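Local coordinates for Xcc_ctr_pt (Xanthomonas campestris pv. campestris, PDB 6NJW), which probably acts as a metal-dependent nuclease through its C-terminal Toprim-containing part, consistent with the two-metal mechanism proposed for Class 2 OLD proteins, at residues 16-21 with 71-76; 22-27 with 51-56; 36-41 with 199-204; 60-65 with 98-103; 131-136 with 176-181. All coordinates share one frame; numbering follows the deposited sequence.

Contact 1. Residues 16-21 with 71-76; sequences EIFFSR and EGLNIP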
# COMPACT_ATOMS: atom_id res chain seq x y z
N GLU A 16 7.72 -15.34 9.52
CA GLU A 16 8.45 -14.10 9.74
C GLU A 16 7.69 -13.18 10.68
O GLU A 16 8.32 -12.43 11.44
CB GLU A 16 8.71 -13.40 8.41
CG GLU A 16 9.35 -14.29 7.35
CD GLU A 16 9.41 -13.62 5.98
OE1 GLU A 16 8.77 -12.56 5.80
OE2 GLU A 16 10.11 -14.15 5.09
N ILE A 17 6.36 -13.21 10.63
CA ILE A 17 5.55 -12.39 11.53
C ILE A 17 5.94 -12.66 12.98
O ILE A 17 6.17 -11.73 13.77
CB ILE A 17 4.05 -12.65 11.29
CG1 ILE A 17 3.64 -12.08 9.92
CG2 ILE A 17 3.21 -12.02 12.39
CD1 ILE A 17 2.15 -11.72 9.82
N PHE A 18 6.08 -13.94 13.34
CA PHE A 18 6.45 -14.26 14.72
C PHE A 18 7.86 -13.78 15.08
O PHE A 18 8.18 -13.74 16.27
CB PHE A 18 6.33 -15.77 14.96
CG PHE A 18 4.93 -16.22 15.33
CD1 PHE A 18 3.95 -16.36 14.35
CD2 PHE A 18 4.60 -16.49 16.65
CE1 PHE A 18 2.66 -16.78 14.68
CE2 PHE A 18 3.32 -16.91 16.99
CZ PHE A 18 2.34 -17.05 16.01
N PHE A 19 8.69 -13.42 14.11
CA PHE A 19 10.03 -12.91 14.39
C PHE A 19 10.15 -11.40 14.21
O PHE A 19 11.26 -10.86 14.33
CB PHE A 19 11.06 -13.61 13.48
CG PHE A 19 11.38 -15.03 13.89
CD1 PHE A 19 11.02 -15.51 15.14
CD2 PHE A 19 12.05 -15.87 13.01
CE1 PHE A 19 11.32 -16.82 15.51
CE2 PHE A 19 12.35 -17.18 13.37
CZ PHE A 19 11.99 -17.65 14.63
N SER A 20 9.06 -10.69 13.96
CA SER A 20 9.13 -9.29 13.55
C SER A 20 8.90 -8.32 14.71
O SER A 20 8.23 -8.63 15.69
CB SER A 20 8.11 -9.00 12.45
OG SER A 20 8.26 -9.96 11.42
N ARG A 21 9.47 -7.12 14.57
CA ARG A 21 9.15 -6.04 15.50
C ARG A 21 7.92 -5.25 15.07
O ARG A 21 7.27 -4.63 15.91
CB ARG A 21 10.35 -5.08 15.65
CG ARG A 21 11.62 -5.73 16.22
CD ARG A 21 12.74 -4.69 16.38
NE ARG A 21 14.02 -5.27 16.79
CZ ARG A 21 14.40 -5.38 18.06
NH1 ARG A 21 13.60 -4.94 19.03
NH2 ARG A 21 15.57 -5.92 18.37
N GLU A 71 -5.21 -8.71 21.92
CA GLU A 71 -5.63 -10.04 22.36
C GLU A 71 -4.87 -11.14 21.64
O GLU A 71 -5.14 -12.33 21.87
CB GLU A 71 -7.14 -10.22 22.16
CG GLU A 71 -7.98 -9.35 23.10
CD GLU A 71 -7.75 -9.67 24.57
OE1 GLU A 71 -7.82 -10.87 24.96
OE2 GLU A 71 -7.50 -8.74 25.35
N GLY A 72 -3.94 -10.77 20.77
CA GLY A 72 -3.13 -11.72 20.04
C GLY A 72 -1.69 -11.53 20.44
O GLY A 72 -1.37 -11.58 21.62
N LEU A 73 -0.81 -11.25 19.47
CA LEU A 73 0.61 -11.07 19.75
C LEU A 73 0.98 -9.65 20.18
O LEU A 73 2.09 -9.46 20.69
CB LEU A 73 1.43 -11.45 18.52
CG LEU A 73 1.32 -12.89 18.07
CD1 LEU A 73 2.11 -13.13 16.77
CD2 LEU A 73 1.82 -13.79 19.19
N ASN A 74 0.11 -8.66 19.97
CA ASN A 74 0.36 -7.28 20.41
C ASN A 74 1.63 -6.71 19.76
O ASN A 74 2.56 -6.25 20.42
CB ASN A 74 0.44 -7.21 21.94
CG ASN A 74 0.23 -5.81 22.46
OD1 ASN A 74 -0.74 -5.16 22.10
ND2 ASN A 74 1.16 -5.34 23.30
N ILE A 75 1.63 -6.76 18.44
CA ILE A 75 2.75 -6.31 17.60
C ILE A 75 2.33 -5.03 16.90
O ILE A 75 1.23 -4.99 16.32
CB ILE A 75 3.15 -7.40 16.58
CG1 ILE A 75 3.78 -8.61 17.27
CG2 ILE A 75 4.10 -6.89 15.52
CD1 ILE A 75 4.08 -9.74 16.31
N PRO A 76 3.14 -3.97 16.92
CA PRO A 76 2.79 -2.76 16.15
C PRO A 76 2.60 -3.08 14.67
O PRO A 76 3.38 -3.81 14.06
CB PRO A 76 4.00 -1.84 16.37
CG PRO A 76 4.73 -2.40 17.55
CD PRO A 76 4.45 -3.86 17.60

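Contact 2. Residues 22-27 with 51-56; sequences GVILVE and ITVCSV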
# COMPACT_ATOMS: atom_id res chain seq x y z
N GLY A 22 7.58 -5.30 13.78
CA GLY A 22 6.42 -4.58 13.27
C GLY A 22 5.98 -5.19 11.96
O GLY A 22 6.75 -5.92 11.30
N VAL A 23 4.73 -4.92 11.58
CA VAL A 23 4.15 -5.50 10.37
C VAL A 23 3.40 -4.43 9.59
O VAL A 23 2.60 -3.69 10.16
CB VAL A 23 3.19 -6.67 10.67
CG1 VAL A 23 2.68 -7.25 9.34
CG2 VAL A 23 3.90 -7.75 11.45
N ILE A 24 3.65 -4.36 8.29
CA ILE A 24 2.89 -3.52 7.36
C ILE A 24 1.95 -4.43 6.57
O ILE A 24 2.41 -5.26 5.78
CB ILE A 24 3.82 -2.76 6.41
CG1 ILE A 24 4.70 -1.77 7.18
CG2 ILE A 24 3.00 -2.08 5.31
CD1 ILE A 24 5.97 -1.36 6.37
N LEU A 25 0.64 -4.24 6.75
CA LEU A 25 -0.36 -5.07 6.09
C LEU A 25 -0.84 -4.36 4.83
O LEU A 25 -1.27 -3.20 4.90
CB LEU A 25 -1.55 -5.33 7.03
CG LEU A 25 -1.23 -6.10 8.30
CD1 LEU A 25 -2.46 -6.08 9.22
CD2 LEU A 25 -0.83 -7.53 7.91
N VAL A 26 -0.78 -5.07 3.70
CA VAL A 26 -1.14 -4.53 2.39
C VAL A 26 -2.06 -5.52 1.69
O VAL A 26 -2.16 -6.69 2.07
CB VAL A 26 0.12 -4.24 1.53
CG1 VAL A 26 1.07 -3.28 2.31
CG2 VAL A 26 0.82 -5.52 1.18
N GLU A 27 -2.74 -5.05 0.64
CA GLU A 27 -3.76 -5.88 -0.00
C GLU A 27 -3.17 -6.93 -0.94
O GLU A 27 -3.67 -8.05 -1.01
CB GLU A 27 -4.74 -5.01 -0.78
CG GLU A 27 -5.66 -4.15 0.09
CD GLU A 27 -6.64 -3.35 -0.76
OE1 GLU A 27 -6.75 -3.65 -1.97
OE2 GLU A 27 -7.29 -2.42 -0.23
N ILE A 51 10.84 -4.82 10.48
CA ILE A 51 9.47 -4.66 9.99
C ILE A 51 9.28 -5.53 8.77
O ILE A 51 10.07 -5.46 7.82
CB ILE A 51 9.15 -3.19 9.68
CG1 ILE A 51 9.22 -2.37 10.97
CG2 ILE A 51 7.75 -3.05 9.08
CD1 ILE A 51 9.37 -0.89 10.76
N THR A 52 8.24 -6.38 8.79
CA THR A 52 7.88 -7.25 7.68
C THR A 52 6.66 -6.70 6.95
O THR A 52 5.75 -6.17 7.59
CB THR A 52 7.57 -8.67 8.17
OG1 THR A 52 8.59 -9.11 9.07
CG2 THR A 52 7.51 -9.64 7.01
N VAL A 53 6.66 -6.82 5.62
CA VAL A 53 5.51 -6.45 4.79
C VAL A 53 4.74 -7.72 4.48
O VAL A 53 5.30 -8.70 3.96
CB VAL A 53 5.95 -5.75 3.50
CG1 VAL A 53 4.75 -5.30 2.71
CG2 VAL A 53 6.81 -4.53 3.85
N CYS A 54 3.45 -7.72 4.78
CA CYS A 54 2.62 -8.91 4.67
C CYS A 54 1.40 -8.58 3.82
O CYS A 54 0.63 -7.67 4.14
CB CYS A 54 2.23 -9.41 6.06
SG CYS A 54 0.90 -10.63 6.05
N SER A 55 1.25 -9.29 2.71
CA SER A 55 0.07 -9.16 1.86
C SER A 55 -1.03 -10.05 2.40
O SER A 55 -0.83 -11.25 2.60
CB SER A 55 0.41 -9.55 0.43
OG SER A 55 -0.77 -9.75 -0.32
N VAL A 56 -2.21 -9.47 2.66
CA VAL A 56 -3.34 -10.30 3.11
C VAL A 56 -4.08 -10.93 1.94
O VAL A 56 -5.07 -11.64 2.16
CB VAL A 56 -4.30 -9.48 4.00
CG1 VAL A 56 -3.53 -8.82 5.15
CG2 VAL A 56 -5.06 -8.43 3.21

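Contact 3. Residues 36-41 with 199-204; sequences PAFAEV and PSVSED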
# COMPACT_ATOMS: atom_id res chain seq x y z
N PRO A 36 8.18 -1.39 0.16
CA PRO A 36 9.59 -1.38 0.61
C PRO A 36 10.50 -0.52 -0.25
O PRO A 36 11.46 0.05 0.27
CB PRO A 36 10.02 -2.85 0.55
CG PRO A 36 8.75 -3.66 0.42
CD PRO A 36 7.70 -2.76 -0.14
N ALA A 37 10.25 -0.45 -1.56
CA ALA A 37 11.04 0.44 -2.40
C ALA A 37 10.85 1.89 -1.98
O ALA A 37 11.82 2.65 -1.92
CB ALA A 37 10.65 0.24 -3.87
N PHE A 38 9.62 2.30 -1.67
CA PHE A 38 9.44 3.66 -1.18
C PHE A 38 10.09 3.84 0.19
O PHE A 38 10.62 4.92 0.49
CB PHE A 38 7.96 4.04 -1.10
CG PHE A 38 7.40 4.54 -2.42
CD1 PHE A 38 7.92 5.68 -3.03
CD2 PHE A 38 6.35 3.87 -3.04
CE1 PHE A 38 7.42 6.14 -4.25
CE2 PHE A 38 5.84 4.32 -4.26
CZ PHE A 38 6.37 5.46 -4.86
N ALA A 39 10.04 2.81 1.03
CA ALA A 39 10.69 2.88 2.34
C ALA A 39 12.18 3.23 2.20
O ALA A 39 12.69 4.10 2.91
CB ALA A 39 10.51 1.57 3.10
N GLU A 40 12.87 2.57 1.27
CA GLU A 40 14.31 2.81 1.14
C GLU A 40 14.61 4.25 0.73
O GLU A 40 15.51 4.88 1.30
CB GLU A 40 14.94 1.84 0.14
CG GLU A 40 15.13 0.42 0.69
CD GLU A 40 15.83 0.39 2.04
OE1 GLU A 40 16.88 1.05 2.19
OE2 GLU A 40 15.33 -0.29 2.97
N VAL A 41 13.87 4.79 -0.24
CA VAL A 41 14.12 6.18 -0.64
C VAL A 41 13.59 7.16 0.39
O VAL A 41 13.97 8.34 0.35
CB VAL A 41 13.54 6.51 -2.03
CG1 VAL A 41 14.32 5.77 -3.10
CG2 VAL A 41 12.04 6.16 -2.10
N PRO A 199 12.81 -0.08 -8.90
CA PRO A 199 14.03 0.74 -9.03
C PRO A 199 13.80 2.18 -9.48
O PRO A 199 14.70 3.00 -9.33
CB PRO A 199 14.86 -0.02 -10.08
CG PRO A 199 14.43 -1.43 -9.94
CD PRO A 199 12.96 -1.38 -9.58
N SER A 200 12.63 2.51 -10.03
CA SER A 200 12.40 3.87 -10.50
C SER A 200 11.77 4.78 -9.46
O SER A 200 11.77 6.00 -9.65
CB SER A 200 11.48 3.85 -11.73
OG SER A 200 12.08 3.13 -12.79
N VAL A 201 11.20 4.25 -8.38
CA VAL A 201 10.48 5.12 -7.47
C VAL A 201 11.47 6.04 -6.76
O VAL A 201 12.65 5.71 -6.59
CB VAL A 201 9.63 4.31 -6.48
CG1 VAL A 201 8.80 3.22 -7.23
CG2 VAL A 201 10.50 3.68 -5.42
N SER A 202 11.00 7.22 -6.40
CA SER A 202 11.83 8.23 -5.76
C SER A 202 11.00 8.85 -4.66
O SER A 202 9.77 8.70 -4.62
CB SER A 202 12.28 9.31 -6.76
OG SER A 202 11.16 10.04 -7.24
N GLU A 203 11.68 9.56 -3.76
CA GLU A 203 10.98 10.11 -2.60
C GLU A 203 9.85 11.04 -3.01
O GLU A 203 8.76 11.01 -2.41
CB GLU A 203 11.97 10.85 -1.68
CG GLU A 203 11.34 11.88 -0.75
CD GLU A 203 11.29 13.27 -1.36
OE1 GLU A 203 12.15 13.58 -2.21
OE2 GLU A 203 10.38 14.04 -1.01
N ASP A 204 10.06 11.86 -4.05
CA ASP A 204 9.07 12.89 -4.36
C ASP A 204 7.78 12.35 -5.00
O ASP A 204 6.80 13.10 -5.06
CB ASP A 204 9.69 13.97 -5.27
CG ASP A 204 10.21 13.42 -6.58
OD1 ASP A 204 10.90 12.38 -6.55
OD2 ASP A 204 9.92 14.02 -7.64

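Contact 4. Residues 60-65 with 98-103; sequences NFTPYV and INVLDV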
# COMPACT_ATOMS: atom_id res chain seq x y z
N ASN A 60 -9.54 -8.47 3.32
CA ASN A 60 -9.95 -8.88 4.65
C ASN A 60 -8.74 -8.78 5.57
O ASN A 60 -7.95 -9.72 5.66
CB ASN A 60 -10.53 -10.29 4.64
CG ASN A 60 -11.08 -10.68 6.00
OD1 ASN A 60 -11.24 -9.82 6.87
ND2 ASN A 60 -11.35 -11.96 6.19
N PHE A 61 -8.63 -7.65 6.27
CA PHE A 61 -7.55 -7.44 7.21
C PHE A 61 -7.85 -7.98 8.60
O PHE A 61 -6.94 -8.09 9.43
CB PHE A 61 -7.23 -5.93 7.30
CG PHE A 61 -6.56 -5.39 6.06
CD1 PHE A 61 -5.19 -5.47 5.91
CD2 PHE A 61 -7.31 -4.83 5.04
CE1 PHE A 61 -4.56 -4.99 4.78
CE2 PHE A 61 -6.70 -4.35 3.89
CZ PHE A 61 -5.32 -4.43 3.75
N THR A 62 -9.10 -8.37 8.87
CA THR A 62 -9.48 -8.70 10.24
C THR A 62 -8.68 -9.84 10.86
O THR A 62 -8.26 -9.70 12.03
CB THR A 62 -10.99 -8.99 10.28
OG1 THR A 62 -11.67 -7.89 9.66
CG2 THR A 62 -11.46 -9.10 11.70
N PRO A 63 -8.44 -10.97 10.19
CA PRO A 63 -7.66 -12.04 10.85
C PRO A 63 -6.26 -11.60 11.22
O PRO A 63 -5.73 -12.06 12.24
CB PRO A 63 -7.62 -13.15 9.79
CG PRO A 63 -8.81 -12.88 8.93
CD PRO A 63 -8.92 -11.39 8.86
N TYR A 64 -5.64 -10.73 10.42
CA TYR A 64 -4.30 -10.24 10.75
C TYR A 64 -4.31 -9.26 11.91
O TYR A 64 -3.38 -9.25 12.73
CB TYR A 64 -3.67 -9.61 9.52
CG TYR A 64 -3.37 -10.65 8.49
CD1 TYR A 64 -4.35 -11.09 7.60
CD2 TYR A 64 -2.13 -11.26 8.44
CE1 TYR A 64 -4.09 -12.07 6.66
CE2 TYR A 64 -1.85 -12.25 7.50
CZ TYR A 64 -2.84 -12.64 6.62
OH TYR A 64 -2.57 -13.62 5.68
N VAL A 65 -5.32 -8.38 11.98
CA VAL A 65 -5.40 -7.49 13.13
C VAL A 65 -5.67 -8.28 14.40
O VAL A 65 -5.15 -7.95 15.48
CB VAL A 65 -6.47 -6.40 12.88
CG1 VAL A 65 -6.69 -5.56 14.13
CG2 VAL A 65 -6.02 -5.52 11.73
N ILE A 98 -14.46 -0.83 10.01
CA ILE A 98 -15.19 -1.16 11.24
C ILE A 98 -14.81 -2.56 11.72
O ILE A 98 -14.67 -2.80 12.93
CB ILE A 98 -16.71 -1.02 11.02
CG1 ILE A 98 -17.08 0.46 10.89
CG2 ILE A 98 -17.48 -1.66 12.17
CD1 ILE A 98 -18.52 0.70 10.48
N ASN A 99 -14.61 -3.48 10.79
CA ASN A 99 -14.24 -4.85 11.17
C ASN A 99 -12.92 -4.89 11.92
O ASN A 99 -12.78 -5.65 12.89
CB ASN A 99 -14.21 -5.73 9.93
CG ASN A 99 -15.60 -6.17 9.49
OD1 ASN A 99 -16.53 -6.17 10.29
ND2 ASN A 99 -15.75 -6.52 8.22
N VAL A 100 -11.94 -4.06 11.52
CA VAL A 100 -10.71 -4.04 12.31
C VAL A 100 -10.81 -3.12 13.53
O VAL A 100 -10.17 -3.38 14.56
CB VAL A 100 -9.48 -3.69 11.45
CG1 VAL A 100 -9.23 -4.78 10.43
CG2 VAL A 100 -9.64 -2.35 10.75
N LEU A 101 -11.60 -2.04 13.46
CA LEU A 101 -11.71 -1.19 14.64
C LEU A 101 -12.42 -1.90 15.78
O LEU A 101 -12.11 -1.66 16.96
CB LEU A 101 -12.41 0.12 14.30
CG LEU A 101 -11.60 1.15 13.49
CD1 LEU A 101 -12.53 2.22 12.91
CD2 LEU A 101 -10.51 1.79 14.32
N ASP A 102 -13.36 -2.79 15.46
CA ASP A 102 -13.99 -3.62 16.49
C ASP A 102 -12.97 -4.48 17.23
O ASP A 102 -13.16 -4.79 18.41
CB ASP A 102 -15.06 -4.52 15.88
CG ASP A 102 -16.31 -3.76 15.49
OD1 ASP A 102 -16.49 -2.61 15.95
OD2 ASP A 102 -17.11 -4.32 14.72
N VAL A 103 -11.89 -4.88 16.55
CA VAL A 103 -10.82 -5.63 17.20
C VAL A 103 -9.88 -4.70 17.96
O VAL A 103 -9.62 -4.89 19.16
CB VAL A 103 -10.05 -6.46 16.15
CG1 VAL A 103 -8.88 -7.20 16.78
CG2 VAL A 103 -11.00 -7.44 15.43

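Contact 5. Residues 131-136 with 176-181; sequences ENTLEP and IDEDLL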
# COMPACT_ATOMS: atom_id res chain seq x y z
N GLU A 131 -7.32 7.19 -1.79
CA GLU A 131 -8.53 7.53 -2.53
C GLU A 131 -8.47 7.07 -3.98
O GLU A 131 -9.51 7.08 -4.65
CB GLU A 131 -8.80 9.03 -2.45
CG GLU A 131 -8.71 9.60 -1.04
CD GLU A 131 -9.92 9.23 -0.18
OE1 GLU A 131 -11.05 9.31 -0.71
OE2 GLU A 131 -9.74 8.86 1.01
N ASN A 132 -7.31 6.66 -4.47
CA ASN A 132 -7.16 6.06 -5.79
C ASN A 132 -6.82 4.58 -5.62
O ASN A 132 -6.91 4.02 -4.52
CB ASN A 132 -6.08 6.82 -6.58
CG ASN A 132 -6.23 6.67 -8.09
OD1 ASN A 132 -6.94 5.77 -8.57
ND2 ASN A 132 -5.57 7.54 -8.85
N THR A 133 -6.42 3.94 -6.71
CA THR A 133 -5.70 2.68 -6.66
C THR A 133 -4.26 2.94 -7.06
O THR A 133 -3.95 3.93 -7.73
CB THR A 133 -6.34 1.62 -7.57
OG1 THR A 133 -6.55 2.18 -8.87
CG2 THR A 133 -7.69 1.17 -6.99
N LEU A 134 -3.36 2.03 -6.67
CA LEU A 134 -1.93 2.36 -6.63
C LEU A 134 -1.37 2.68 -8.01
O LEU A 134 -0.77 3.74 -8.22
CB LEU A 134 -1.16 1.21 -6.00
CG LEU A 134 0.35 1.42 -5.90
CD1 LEU A 134 0.66 2.69 -5.10
CD2 LEU A 134 1.00 0.21 -5.26
N GLU A 135 -1.54 1.77 -8.96
CA GLU A 135 -0.85 1.95 -10.24
C GLU A 135 -1.33 3.17 -11.03
O GLU A 135 -0.51 3.90 -11.59
CB GLU A 135 -0.97 0.68 -11.08
CG GLU A 135 -0.27 -0.54 -10.46
CD GLU A 135 -1.23 -1.40 -9.65
OE1 GLU A 135 -2.26 -0.86 -9.18
OE2 GLU A 135 -0.95 -2.62 -9.52
N PRO A 136 -2.64 3.44 -11.10
CA PRO A 136 -3.05 4.69 -11.78
C PRO A 136 -2.54 5.93 -11.08
O PRO A 136 -2.14 6.89 -11.75
CB PRO A 136 -4.59 4.61 -11.77
CG PRO A 136 -4.89 3.15 -11.59
CD PRO A 136 -3.81 2.64 -10.70
N ILE A 176 -6.17 8.98 -19.15
CA ILE A 176 -5.69 7.60 -19.19
C ILE A 176 -6.90 6.70 -19.22
O ILE A 176 -7.93 6.99 -18.61
CB ILE A 176 -4.75 7.26 -18.00
CG1 ILE A 176 -5.45 7.37 -16.65
CG2 ILE A 176 -3.55 8.15 -17.98
CD1 ILE A 176 -6.04 6.09 -16.15
N ASP A 177 -6.79 5.60 -19.97
CA ASP A 177 -7.78 4.53 -19.94
C ASP A 177 -7.37 3.61 -18.80
O ASP A 177 -6.49 2.76 -18.96
CB ASP A 177 -7.83 3.81 -21.28
CG ASP A 177 -8.93 2.78 -21.36
OD1 ASP A 177 -9.48 2.39 -20.31
OD2 ASP A 177 -9.25 2.35 -22.49
N GLU A 178 -8.01 3.79 -17.65
CA GLU A 178 -7.61 3.03 -16.47
C GLU A 178 -7.84 1.54 -16.66
O GLU A 178 -7.05 0.72 -16.19
CB GLU A 178 -8.37 3.53 -15.24
CG GLU A 178 -7.96 2.83 -13.96
CD GLU A 178 -8.49 3.55 -12.73
OE1 GLU A 178 -8.30 4.78 -12.65
OE2 GLU A 178 -9.09 2.87 -11.87
N ASP A 179 -8.95 1.17 -17.31
CA ASP A 179 -9.23 -0.25 -17.52
C ASP A 179 -8.11 -0.90 -18.31
O ASP A 179 -7.62 -1.98 -17.96
CB ASP A 179 -10.58 -0.43 -18.21
CG ASP A 179 -11.76 -0.09 -17.30
OD1 ASP A 179 -11.59 -0.11 -16.07
OD2 ASP A 179 -12.85 0.19 -17.83
N LEU A 180 -7.67 -0.24 -19.39
CA LEU A 180 -6.64 -0.83 -20.23
C LEU A 180 -5.29 -0.86 -19.51
O LEU A 180 -4.56 -1.85 -19.61
CB LEU A 180 -6.54 -0.06 -21.55
CG LEU A 180 -5.56 -0.64 -22.56
CD1 LEU A 180 -5.92 -2.09 -22.85
CD2 LEU A 180 -5.55 0.19 -23.84
N LEU A 181 -4.95 0.22 -18.80
CA LEU A 181 -3.72 0.22 -18.01
C LEU A 181 -3.69 -0.96 -17.06
O LEU A 181 -2.72 -1.73 -17.04
CB LEU A 181 -3.58 1.54 -17.24
CG LEU A 181 -2.39 1.58 -16.28
CD1 LEU A 181 -1.10 1.48 -17.08
CD2 LEU A 181 -2.41 2.86 -15.42

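Contact 1. Residues 16-21 with 71-76
At the surface end of the Toprim sheet, the loop that enters strand 22-26 packs against the loop that enters the neighbouring strand 77-82, and F18 and L73 meet at its outer edge. The CD1 methyl of L73 stands over the centre of the F18 ring, 4.0 Å from its centroid and only 11° off the normal, a CH-pi contact made over the face. The two side chains cross at about a right angle, and L73 CD2 also comes near F18 CE2. The CA-CB bond of F18 points away from the 71-76 loop; it is the ring beyond it that swings back. Deeper in, I75 presses on backbone: its CD1 lies 3.8 Å from I17 O, and its CG2, anti to the backbone N, lies 3.9 Å from R21 O. The first loop is folded on itself, with F19 N bonded to E16 O and S20 N to I17 O. Helix 62-68 backs this packing, since L67 touches both I17 and L73 while L68 touches I17 and I75. Next to the strands, the ring of P76 closes on the same carbonyl as I75, its CD 3.4 Å from R21 O.

Contact 2. Residues 22-27 with 51-56
Strands 22-26 and 51-55 run parallel, 23° apart in direction, and five backbone hydrogen bonds join them from T52 N to G22 O at one end to V56 N to V26 O at the other. They are the two strands of a beta-alpha-beta unit in the Toprim fold, with helix 29-41 connecting them. The C54 N to I24 O bond is nearly straight, 174° at the hydrogen. On the face carrying I24, V26, I51, V53 and S55, I24 reaches two residues across the pair: its CD1 lies 3.7 Å from I51 CG2 and 4.1 Å from V53 CG2. Its CG1 is anti to the carbonyl carbon, and chi2 of 160° carries CD1 to both. I217 of helix 208-226 covers I24 and I51. On the face of V23 and T52, L25 CD2 lies 4.0 Å from C54 SG; it also touches V56 CG1 just past the strand, while Y64 of helix 62-68 packs on L25, C54 and V56. Just past the strand is E27, a magnesium ligand in this protein, although the ion here is about 5 Å from its side chain. E27 turns away from strand 51-55, its OE2 hydrogen-bonded to T81 OG1 and D82 N.

Contact 3. Residues 36-41 with 199-204
V201 buries the most surface of the 199-204 connection against the last turns of helix 29-41, the connecting helix of the beta-alpha-beta unit 22-26/29-41/51-55 of the Toprim fold, and faces A37, F38 and V41. Its CB sits over the face of the F38 ring, 4.0 Å from the centroid and displaced toward the rim, a CH-pi contact in which CE1 is the nearest ring atom at 3.6 Å. From the same CB, the CG2 branch turns to the helix and meets A37 CB at 3.8 Å, while CG1 comes near F38 CZ. The V201 carbonyl oxygen lies against V41 CG1. At S202 the side chain points away and the backbone makes the contact: O lies in the plane of the F38 ring, at its edge, 3.5 Å from CE1. V41 CG2 packs on the S202 carbonyl carbon at 3.9 Å. E203 comes next, its CB 3.8 Å from V41 O; chi1 of 158° puts CG anti to the backbone N, and the chain beyond leads away. The connection runs from helix 190-197 to helix 208-226, and helix 134-154 adds L138 against F38 and L143 against V201.

Contact 4. Residues 60-65 with 98-103
V65 and V100 form the closest apolar contact between the start of helix 62-68, which lies in the Toprim region, and helix 93-104, packed on it through small branched side chains. V100 CG1 approaches V65 CG2 to 3.5 Å, the two side chains crossing at about a right angle. Chi1 of -66° sets that methyl anti to the carbonyl carbon of V100, and it also touches F61 CB at 3.9 Å. The other branch of V65, CG1, meets V103 CG1 at 3.8 Å. A third pair, T62 CG2 with V103 CG2, is looser at 4.1 Å. The T62 side chain thus splits its work, for its OG1 faces N99 and rests 3.3 Å from the N99 CB, a polar atom against a methylene.

The capping bond lies inside the 60-65 segment. N60 OD1 accepts from T62 N at 3.3 Å, at the turn into the helix, with the donor lying above the carbonyl plane of the amide. Further on, V65 N bonds to F61 O, which holds V65 one turn along from F61.

The F61 ring leads away from helix 93-104 to pack on I79 and T81 of strand 77-82 and on E27, a magnesium-binding residue. V65 also touches H77 and I79 of that strand, while Y127 of strand 127-130 packs against both V65 and V100.

Contact 5. Residues 131-136 with 176-181
P136 and E178 make the tighter part of this contact, where the first turn of helix 134-154 faces the first turn of helix 178-188. The proline ring lies against the CG methylene and the carboxylate carbon CD of the glutamate: P136 CG is 3.8 Å from E178 CD and 3.9 Å from E178 CG, while P136 CB meets E178 OE1. The two side chains cross at about a right angle. E178 has CG anti to the backbone N (chi1 -177°) and stays extended beyond it, which carries the carboxylate across the proline. L181 adds to the buried side with its CD2 methyl, 4.1 Å from P136 CA.

Contact is slacker toward the 131-133 loop. The carboxylate oxygen E178 OE2 stops 4.0 Å from T133 OG1, a hydroxyl that is buried here and has no partner in the model. T133 is the N-cap residue of helix 134-154, yet its side chain makes no capping bond; its backbone N is held by N132 OD1 at 2.7 Å. By contrast, D177 caps the other helix through a weak bond from L180 N to D177 OD1.

T133 also lies about 4 Å, side chain to side chain, from the magnesium ligand D82. Around the contact, E135 reaches past it to a salt bridge with K190, L182 of helix 178-188 touches E135 and P136, and W169 of helix 160-171 covers L181.

Contacts 1, 2 and 4 gather around the parallel sheet of the Toprim region; contact 3 brings the connection between helices 190-197 and 208-226 onto helix 29-41, and contact 5 joins two helices that follow the sheet. Contact 2 is nested within the loop closed by contact 1, their centres 11 Å apart; S20 of one touches T52 of the other. Contact 4 follows contact 2 and packs on it through F61 and Y64. Contact 3 touches contact 2 through P36 and V53, and its long loop encloses contacts 4 and 5. Contacts 1 and 5 are 33 Å apart, on opposite sides of the chain's centre. The magnesium site lies near loop residues of contacts 2, 4 and 5.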